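Local structure of cytochrome c (Pseudomonas aeruginosa, 6RTE) at residues 177-191 against 195-209. The protein is a dehydrogenase that acts on dihydro-heme d1 in heme d1 biosynthesis, with an eight-bladed beta-propeller and a bound heme c. Residues are numbered along the deposited sequence; the frame is centred on the assembly and turned at random.
Sequences RYALHGGPKFSPDGR and FASRDGWVTLYDLYN. With HEC (heme c), chain C.
Arg-191 reaches Asp-206 side-on, and the pair illustrates how a carboxylate can be fixed from both faces at once. The arginine chain runs extended with CG anti to its own backbone nitrogen (chi1 170°), which lays CG over the centre of the Tyr-208 ring, 3.6 Å from its centroid, and carries the guanidinium on to the acid. There NE donates to Asp-206 OD1 at 2.9 Å and NH2 to Asp-206 OD2 at 2.8 Å, both nearly straight. From the opposite face of the carboxylate, Tyr-208 N, closing an Asx turn, meets OD1, and Asn-209 ND2, which also reaches Pro-137 O, meets OD2. Four bonds thus fix the rotation of the acid and probably favour its ionised form. Alongside, Leu-207 N donates to Arg-191 O.

At the far end, Arg-177 bends at chi2 (-78°) and spreads its guanidinium over the Trp-201 indole, planes 10° apart, CZ 3.8 Å from the centroid of the six-membered ring; Glu-215 takes its NE in a salt bridge and also bonds Thr-203 OG1, which water 1 joins to Arg-177 N. Arg-198 sets its CB against one face of the His-181 ring, then directs NH1 and NH2 to one heme c propionate oxygen, O1A, NH1 at 2.8 Å. Asp-199 OD1 lies near the guanidinium plane and takes Arg-198 NE in a salt bridge, a second-shell contact that orients this propionate-binding arginine.

The middle is looser: after His-181 N bonds Ala-196 O, the chain turns at Gly-182, and water 3 links His-181 O to Ala-196 N. Past the turn, Pro-184 CB rests on Phe-195 CE1 (3.8 Å).

Within this propeller blade, strand 192-197 lies between 183-186 and 201-206, strand 211-217 continues the sheet, helix 497-501 packs on Phe-186 and Leu-207, and strand 221-227 touches Ala-196.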
loop_
_atom_site.group_PDB
_atom_site.type_symbol
_atom_site.label_atom_id
_atom_site.label_comp_id
_atom_site.label_asym_id
_atom_site.label_seq_id
_atom_site.Cartn_x
_atom_site.Cartn_y
_atom_site.Cartn_z
ATOM N N ARG A 177 -8.290 -10.817 -3.446
ATOM C CA ARG A 177 -9.144 -9.833 -4.083
ATOM C C ARG A 177 -8.340 -9.076 -5.129
ATOM O O ARG A 177 -7.104 -9.025 -5.095
ATOM C CB ARG A 177 -9.732 -8.871 -3.056
ATOM C CG ARG A 177 -10.657 -9.526 -2.035
ATOM C CD ARG A 177 -12.036 -9.811 -2.611
ATOM N NE ARG A 177 -12.867 -10.579 -1.681
ATOM C CZ ARG A 177 -14.173 -10.787 -1.833
ATOM N NH1 ARG A 177 -14.812 -10.255 -2.869
ATOM N NH2 ARG A 177 -14.849 -11.504 -0.941
ATOM N N TYR A 178 -9.061 -8.487 -6.082
ATOM C CA TYR A 178 -8.421 -7.842 -7.218
ATOM C C TYR A 178 -7.683 -6.579 -6.789
ATOM O O TYR A 178 -8.211 -5.759 -6.045
ATOM C CB TYR A 178 -9.489 -7.525 -8.274
ATOM C CG TYR A 178 -8.990 -6.808 -9.495
ATOM C CD1 TYR A 178 -8.362 -7.497 -10.523
ATOM C CD2 TYR A 178 -9.171 -5.434 -9.637
ATOM C CE1 TYR A 178 -7.917 -6.838 -11.653
ATOM C CE2 TYR A 178 -8.731 -4.771 -10.764
ATOM C CZ TYR A 178 -8.107 -5.475 -11.766
ATOM O OH TYR A 178 -7.669 -4.810 -12.888
ATOM N N ALA A 179 -6.446 -6.435 -7.268
ATOM C CA ALA A 179 -5.652 -5.213 -7.124
ATOM C C ALA A 179 -5.504 -4.808 -5.650
ATOM O O ALA A 179 -6.026 -3.796 -5.184
ATOM C CB ALA A 179 -6.272 -4.072 -7.948
ATOM N N LEU A 180 -4.738 -5.620 -4.932
ATOM C CA LEU A 180 -4.432 -5.296 -3.546
ATOM C C LEU A 180 -3.697 -3.958 -3.466
ATOM O O LEU A 180 -2.862 -3.639 -4.315
ATOM C CB LEU A 180 -3.578 -6.395 -2.919
ATOM C CG LEU A 180 -4.227 -7.774 -2.785
ATOM C CD1 LEU A 180 -3.278 -8.726 -2.050
ATOM C CD2 LEU A 180 -5.548 -7.671 -2.059
ATOM N N HIS A 181 -4.012 -3.188 -2.433
ATOM C CA HIS A 181 -3.533 -1.823 -2.268
ATOM C C HIS A 181 -2.882 -1.645 -0.908
ATOM O O HIS A 181 -3.435 -2.077 0.101
ATOM C CB HIS A 181 -4.684 -0.801 -2.352
ATOM C CG HIS A 181 -4.889 -0.223 -3.709
ATOM N ND1 HIS A 181 -5.638 0.914 -3.921
ATOM C CD2 HIS A 181 -4.458 -0.625 -4.929
ATOM C CE1 HIS A 181 -5.653 1.192 -5.213
ATOM N NE2 HIS A 181 -4.946 0.273 -5.845
ATOM N N GLY A 182 -1.736 -0.972 -0.881
ATOM C CA GLY A 182 -1.205 -0.441 0.357
ATOM C C GLY A 182 -0.302 -1.368 1.138
ATOM O O GLY A 182 0.263 -0.939 2.154
ATOM N N GLY A 183 -0.133 -2.610 0.703
ATOM C CA GLY A 183 0.702 -3.542 1.428
ATOM C C GLY A 183 -0.014 -4.081 2.656
ATOM O O GLY A 183 -0.784 -3.377 3.313
ATOM N N PRO A 184 0.237 -5.340 2.990
ATOM C CA PRO A 184 -0.483 -5.964 4.099
ATOM C C PRO A 184 -0.026 -5.430 5.445
ATOM O O PRO A 184 1.115 -4.998 5.614
ATOM C CB PRO A 184 -0.116 -7.448 3.959
ATOM C CG PRO A 184 1.261 -7.412 3.392
ATOM C CD PRO A 184 1.299 -6.222 2.461
ATOM N N LYS A 185 -0.927 -5.509 6.423
ATOM C CA LYS A 185 -0.596 -5.216 7.807
ATOM C C LYS A 185 -0.792 -6.467 8.657
ATOM O O LYS A 185 -1.586 -7.354 8.326
ATOM C CB LYS A 185 -1.450 -4.071 8.364
ATOM C CG LYS A 185 -1.293 -2.746 7.598
ATOM C CD LYS A 185 0.106 -2.141 7.761
ATOM C CE LYS A 185 0.117 -0.676 7.319
ATOM N NZ LYS A 185 -0.259 -0.511 5.894
ATOM N N PHE A 186 -0.066 -6.518 9.773
ATOM C CA PHE A 186 -0.040 -7.677 10.635
ATOM C C PHE A 186 -0.621 -7.347 12.001
ATOM O O PHE A 186 -0.561 -6.203 12.471
ATOM C CB PHE A 186 1.397 -8.199 10.810
ATOM C CG PHE A 186 2.022 -8.714 9.544
ATOM C CD1 PHE A 186 2.709 -7.859 8.696
ATOM C CD2 PHE A 186 1.930 -10.056 9.203
ATOM C CE1 PHE A 186 3.300 -8.333 7.524
ATOM C CE2 PHE A 186 2.516 -10.543 8.033
ATOM C CZ PHE A 186 3.209 -9.689 7.200
ATOM N N SER A 187 -1.185 -8.363 12.633
ATOM C CA SER A 187 -1.455 -8.295 14.054
ATOM C C SER A 187 -0.137 -8.163 14.830
ATOM O O SER A 187 0.926 -8.520 14.322
ATOM C CB SER A 187 -2.204 -9.541 14.494
ATOM O OG SER A 187 -1.430 -10.697 14.227
ATOM N N PRO A 188 -0.195 -7.667 16.067
ATOM C CA PRO A 188 1.051 -7.446 16.839
ATOM C C PRO A 188 1.918 -8.687 17.018
ATOM O O PRO A 188 3.144 -8.558 17.066
ATOM C CB PRO A 188 0.531 -6.944 18.195
ATOM C CG PRO A 188 -0.775 -6.267 17.861
ATOM C CD PRO A 188 -1.379 -7.085 16.739
ATOM N N ASP A 189 1.324 -9.870 17.153
ATOM C CA ASP A 189 2.074 -11.109 17.288
ATOM C C ASP A 189 2.438 -11.730 15.940
ATOM O O ASP A 189 3.093 -12.775 15.911
ATOM C CB ASP A 189 1.275 -12.127 18.117
ATOM C CG ASP A 189 -0.049 -12.521 17.460
ATOM O OD1 ASP A 189 -0.355 -12.038 16.341
ATOM O OD2 ASP A 189 -0.792 -13.321 18.065
ATOM N N GLY A 190 2.011 -11.130 14.837
ATOM C CA GLY A 190 2.387 -11.605 13.528
ATOM C C GLY A 190 1.599 -12.786 13.018
ATOM O O GLY A 190 1.932 -13.314 11.955
ATOM N N ARG A 191 0.579 -13.233 13.741
ATOM C CA ARG A 191 -0.188 -14.392 13.304
ATOM C C ARG A 191 -1.177 -14.043 12.197
ATOM O O ARG A 191 -1.421 -14.865 11.295
ATOM C CB ARG A 191 -0.947 -15.005 14.480
ATOM C CG ARG A 191 -1.945 -16.065 14.029
ATOM C CD ARG A 191 -2.696 -16.691 15.182
ATOM N NE ARG A 191 -3.800 -17.514 14.687
ATOM C CZ ARG A 191 -4.695 -18.107 15.467
ATOM N NH1 ARG A 191 -4.607 -18.005 16.794
ATOM N NH2 ARG A 191 -5.660 -18.820 14.918
ATOM N N PHE A 195 -5.361 -7.490 4.413
ATOM C CA PHE A 195 -5.192 -6.978 3.069
ATOM C C PHE A 195 -6.317 -5.996 2.745
ATOM O O PHE A 195 -7.466 -6.202 3.143
ATOM C CB PHE A 195 -5.226 -8.113 2.032
ATOM C CG PHE A 195 -4.179 -9.174 2.237
ATOM C CD1 PHE A 195 -2.913 -9.037 1.678
ATOM C CD2 PHE A 195 -4.475 -10.328 2.953
ATOM C CE1 PHE A 195 -1.943 -10.039 1.843
ATOM C CE2 PHE A 195 -3.516 -11.336 3.120
ATOM C CZ PHE A 195 -2.250 -11.188 2.567
ATOM N N ALA A 196 -5.992 -4.951 1.997
ATOM C CA ALA A 196 -6.998 -4.050 1.445
ATOM C C ALA A 196 -6.902 -4.094 -0.071
ATOM O O ALA A 196 -5.799 -4.157 -0.632
ATOM C CB ALA A 196 -6.811 -2.619 1.956
ATOM N N SER A 197 -8.049 -4.078 -0.738
ATOM C CA SER A 197 -8.067 -4.082 -2.194
ATOM C C SER A 197 -8.563 -2.738 -2.708
ATOM O O SER A 197 -9.228 -1.969 -2.004
ATOM C CB SER A 197 -8.939 -5.226 -2.750
ATOM O OG SER A 197 -10.309 -4.872 -2.809
ATOM N N ARG A 198 -8.222 -2.474 -3.968
ATOM C CA ARG A 198 -8.579 -1.216 -4.599
ATOM C C ARG A 198 -10.066 -0.930 -4.489
ATOM O O ARG A 198 -10.475 0.205 -4.196
ATOM C CB ARG A 198 -8.163 -1.246 -6.073
ATOM C CG ARG A 198 -8.510 0.037 -6.838
ATOM C CD ARG A 198 -8.268 -0.137 -8.318
ATOM N NE ARG A 198 -9.422 -0.715 -8.988
ATOM C CZ ARG A 198 -9.440 -1.111 -10.259
ATOM N NH1 ARG A 198 -8.352 -1.018 -11.025
ATOM N NH2 ARG A 198 -10.556 -1.615 -10.767
ATOM N N ASP A 199 -10.898 -1.933 -4.742
ATOM C CA ASP A 199 -12.343 -1.733 -4.816
ATOM C C ASP A 199 -13.037 -1.926 -3.475
ATOM O O ASP A 199 -14.266 -2.055 -3.431
ATOM C CB ASP A 199 -12.923 -2.651 -5.892
ATOM C CG ASP A 199 -12.317 -2.380 -7.259
ATOM O OD1 ASP A 199 -11.868 -1.229 -7.476
ATOM O OD2 ASP A 199 -12.272 -3.299 -8.108
ATOM N N GLY A 200 -12.279 -1.937 -2.380
ATOM C CA GLY A 200 -12.847 -1.747 -1.051
ATOM C C GLY A 200 -12.915 -2.981 -0.181
ATOM O O GLY A 200 -13.455 -2.896 0.931
ATOM N N TRP A 201 -12.383 -4.111 -0.630
ATOM C CA TRP A 201 -12.485 -5.356 0.119
ATOM C C TRP A 201 -11.328 -5.490 1.101
ATOM O O TRP A 201 -10.173 -5.204 0.772
ATOM C CB TRP A 201 -12.513 -6.555 -0.821
ATOM C CG TRP A 201 -13.810 -6.676 -1.544
ATOM C CD1 TRP A 201 -14.109 -6.177 -2.788
ATOM C CD2 TRP A 201 -14.998 -7.309 -1.072
ATOM N NE1 TRP A 201 -15.411 -6.472 -3.113
ATOM C CE2 TRP A 201 -15.981 -7.161 -2.080
ATOM C CE3 TRP A 201 -15.337 -7.982 0.098
ATOM C CZ2 TRP A 201 -17.263 -7.671 -1.946
ATOM C CZ3 TRP A 201 -16.615 -8.485 0.230
ATOM C CH2 TRP A 201 -17.559 -8.331 -0.786
ATOM N N VAL A 202 -11.651 -5.916 2.316
ATOM C CA VAL A 202 -10.656 -6.184 3.350
ATOM C C VAL A 202 -10.684 -7.680 3.638
ATOM O O VAL A 202 -11.767 -8.254 3.830
ATOM C CB VAL A 202 -10.929 -5.378 4.629
ATOM C CG1 VAL A 202 -9.867 -5.680 5.682
ATOM C CG2 VAL A 202 -10.983 -3.884 4.328
ATOM N N THR A 203 -9.502 -8.299 3.686
ATOM C CA THR A 203 -9.357 -9.735 3.896
ATOM C C THR A 203 -8.498 -9.978 5.133
ATOM O O THR A 203 -7.424 -9.389 5.275
ATOM C CB THR A 203 -8.718 -10.418 2.669
ATOM O OG1 THR A 203 -9.487 -10.127 1.491
ATOM C CG2 THR A 203 -8.634 -11.946 2.845
ATOM N N LEU A 204 -8.981 -10.840 6.026
ATOM C CA LEU A 204 -8.232 -11.292 7.196
ATOM C C LEU A 204 -7.783 -12.725 6.959
ATOM O O LEU A 204 -8.610 -13.603 6.695
ATOM C CB LEU A 204 -9.089 -11.193 8.457
ATOM C CG LEU A 204 -8.521 -11.798 9.748
ATOM C CD1 LEU A 204 -7.133 -11.257 10.065
ATOM C CD2 LEU A 204 -9.499 -11.536 10.894
ATOM N N TYR A 205 -6.473 -12.967 7.071
ATOM C CA TYR A 205 -5.873 -14.264 6.792
ATOM C C TYR A 205 -5.099 -14.729 8.012
ATOM O O TYR A 205 -4.303 -13.970 8.571
ATOM C CB TYR A 205 -4.946 -14.173 5.577
ATOM C CG TYR A 205 -4.420 -15.495 5.076
ATOM C CD1 TYR A 205 -5.167 -16.270 4.205
ATOM C CD2 TYR A 205 -3.164 -15.951 5.450
ATOM C CE1 TYR A 205 -4.685 -17.476 3.723
ATOM C CE2 TYR A 205 -2.674 -17.165 4.974
ATOM C CZ TYR A 205 -3.443 -17.912 4.113
ATOM O OH TYR A 205 -2.977 -19.094 3.634
ATOM N N ASP A 206 -5.326 -15.977 8.413
ATOM C CA ASP A 206 -4.675 -16.583 9.568
ATOM C C ASP A 206 -3.458 -17.360 9.081
ATOM O O ASP A 206 -3.596 -18.426 8.476
ATOM C CB ASP A 206 -5.649 -17.496 10.304
ATOM C CG ASP A 206 -5.007 -18.209 11.492
ATOM O OD1 ASP A 206 -3.828 -17.941 11.810
ATOM O OD2 ASP A 206 -5.700 -19.048 12.096
ATOM N N LEU A 207 -2.261 -16.823 9.338
ATOM C CA LEU A 207 -1.049 -17.478 8.850
ATOM C C LEU A 207 -0.836 -18.830 9.504
ATOM O O LEU A 207 -0.302 -19.749 8.861
ATOM C CB LEU A 207 0.169 -16.583 9.082
ATOM C CG LEU A 207 0.267 -15.333 8.200
ATOM C CD1 LEU A 207 1.296 -14.356 8.765
ATOM C CD2 LEU A 207 0.611 -15.718 6.765
ATOM N N TYR A 208 -1.238 -18.991 10.770
ATOM C CA TYR A 208 -1.011 -20.269 11.438
ATOM C C TYR A 208 -1.821 -21.393 10.797
ATOM O O TYR A 208 -1.337 -22.526 10.682
ATOM C CB TYR A 208 -1.360 -20.194 12.926
ATOM C CG TYR A 208 -0.397 -19.404 13.771
ATOM C CD1 TYR A 208 0.645 -18.692 13.200
ATOM C CD2 TYR A 208 -0.543 -19.365 15.153
ATOM C CE1 TYR A 208 1.509 -17.945 13.971
ATOM C CE2 TYR A 208 0.323 -18.628 15.937
ATOM C CZ TYR A 208 1.349 -17.923 15.340
ATOM O OH TYR A 208 2.216 -17.187 16.106
ATOM N N ASN A 209 -3.053 -21.117 10.405
ATOM C CA ASN A 209 -3.897 -22.151 9.811
ATOM C C ASN A 209 -3.985 -22.050 8.299
ATOM O O ASN A 209 -4.639 -22.891 7.676
ATOM C CB ASN A 209 -5.294 -22.096 10.428
ATOM C CG ASN A 209 -5.309 -22.637 11.858
ATOM O OD1 ASN A 209 -5.298 -23.840 12.071
ATOM N ND2 ASN A 209 -5.305 -21.735 12.831
HETATM FE FE HEC C . -14.562 -6.571 -17.977
HETATM C CHA HEC C . -11.546 -6.099 -16.553
HETATM C CHB HEC C . -14.561 -3.329 -19.147
HETATM C CHC HEC C . -17.507 -7.170 -19.749
HETATM C CHD HEC C . -14.917 -9.559 -16.451
HETATM N NA HEC C . -13.315 -5.018 -17.887
HETATM C C1A HEC C . -12.105 -5.043 -17.236
HETATM C C2A HEC C . -11.480 -3.778 -17.365
HETATM C C3A HEC C . -12.319 -3.003 -18.095
HETATM C C4A HEC C . -13.468 -3.768 -18.416
HETATM C CMA HEC C . -12.072 -1.575 -18.477
HETATM C CAA HEC C . -10.137 -3.373 -16.796
HETATM C CBA HEC C . -10.353 -2.863 -15.361
HETATM C CGA HEC C . -9.108 -2.505 -14.587
HETATM O O1A HEC C . -9.203 -2.221 -13.367
HETATM O O2A HEC C . -7.996 -2.495 -15.127
HETATM N NB HEC C . -15.811 -5.436 -19.224
HETATM C C1B HEC C . -15.620 -4.162 -19.550
HETATM C C2B HEC C . -16.677 -3.726 -20.402
HETATM C C3B HEC C . -17.518 -4.786 -20.599
HETATM C C4B HEC C . -16.929 -5.894 -19.815
HETATM C CMB HEC C . -16.815 -2.347 -20.977
HETATM C CAB HEC C . -18.755 -4.950 -21.415
HETATM C CBB HEC C . -18.582 -4.233 -22.753
HETATM N NC HEC C . -15.981 -8.097 -18.104
HETATM C C1C HEC C . -17.101 -8.161 -18.862
HETATM C C2C HEC C . -17.751 -9.387 -18.603
HETATM C C3C HEC C . -17.001 -10.083 -17.666
HETATM C C4C HEC C . -15.894 -9.239 -17.350
HETATM C CMC HEC C . -19.029 -9.804 -19.268
HETATM C CAC HEC C . -17.206 -11.384 -16.994
HETATM C CBC HEC C . -17.131 -12.683 -17.788
HETATM N ND HEC C . -13.489 -7.589 -16.788
HETATM C C1D HEC C . -13.780 -8.781 -16.262
HETATM C C2D HEC C . -12.691 -9.238 -15.388
HETATM C C3D HEC C . -11.749 -8.290 -15.413
HETATM C C4D HEC C . -12.278 -7.245 -16.297
HETATM C CMD HEC C . -12.642 -10.530 -14.617
HETATM C CAD HEC C . -10.442 -8.293 -14.660
HETATM C CBD HEC C . -9.341 -8.992 -15.463
HETATM C CGD HEC C . -8.010 -9.007 -14.748
HETATM O O1D HEC C . -7.772 -9.901 -13.921
HETATM O O2D HEC C . -7.140 -8.152 -14.968
HETATM O O HOH W 1 -7.617 -10.525 -0.706
HETATM O O HOH W 2 -10.718 -5.122 -5.420
HETATM O O HOH W 3 -3.302 -4.646 1.029
HETATM O O HOH W 4 3.589 -15.092 14.663
#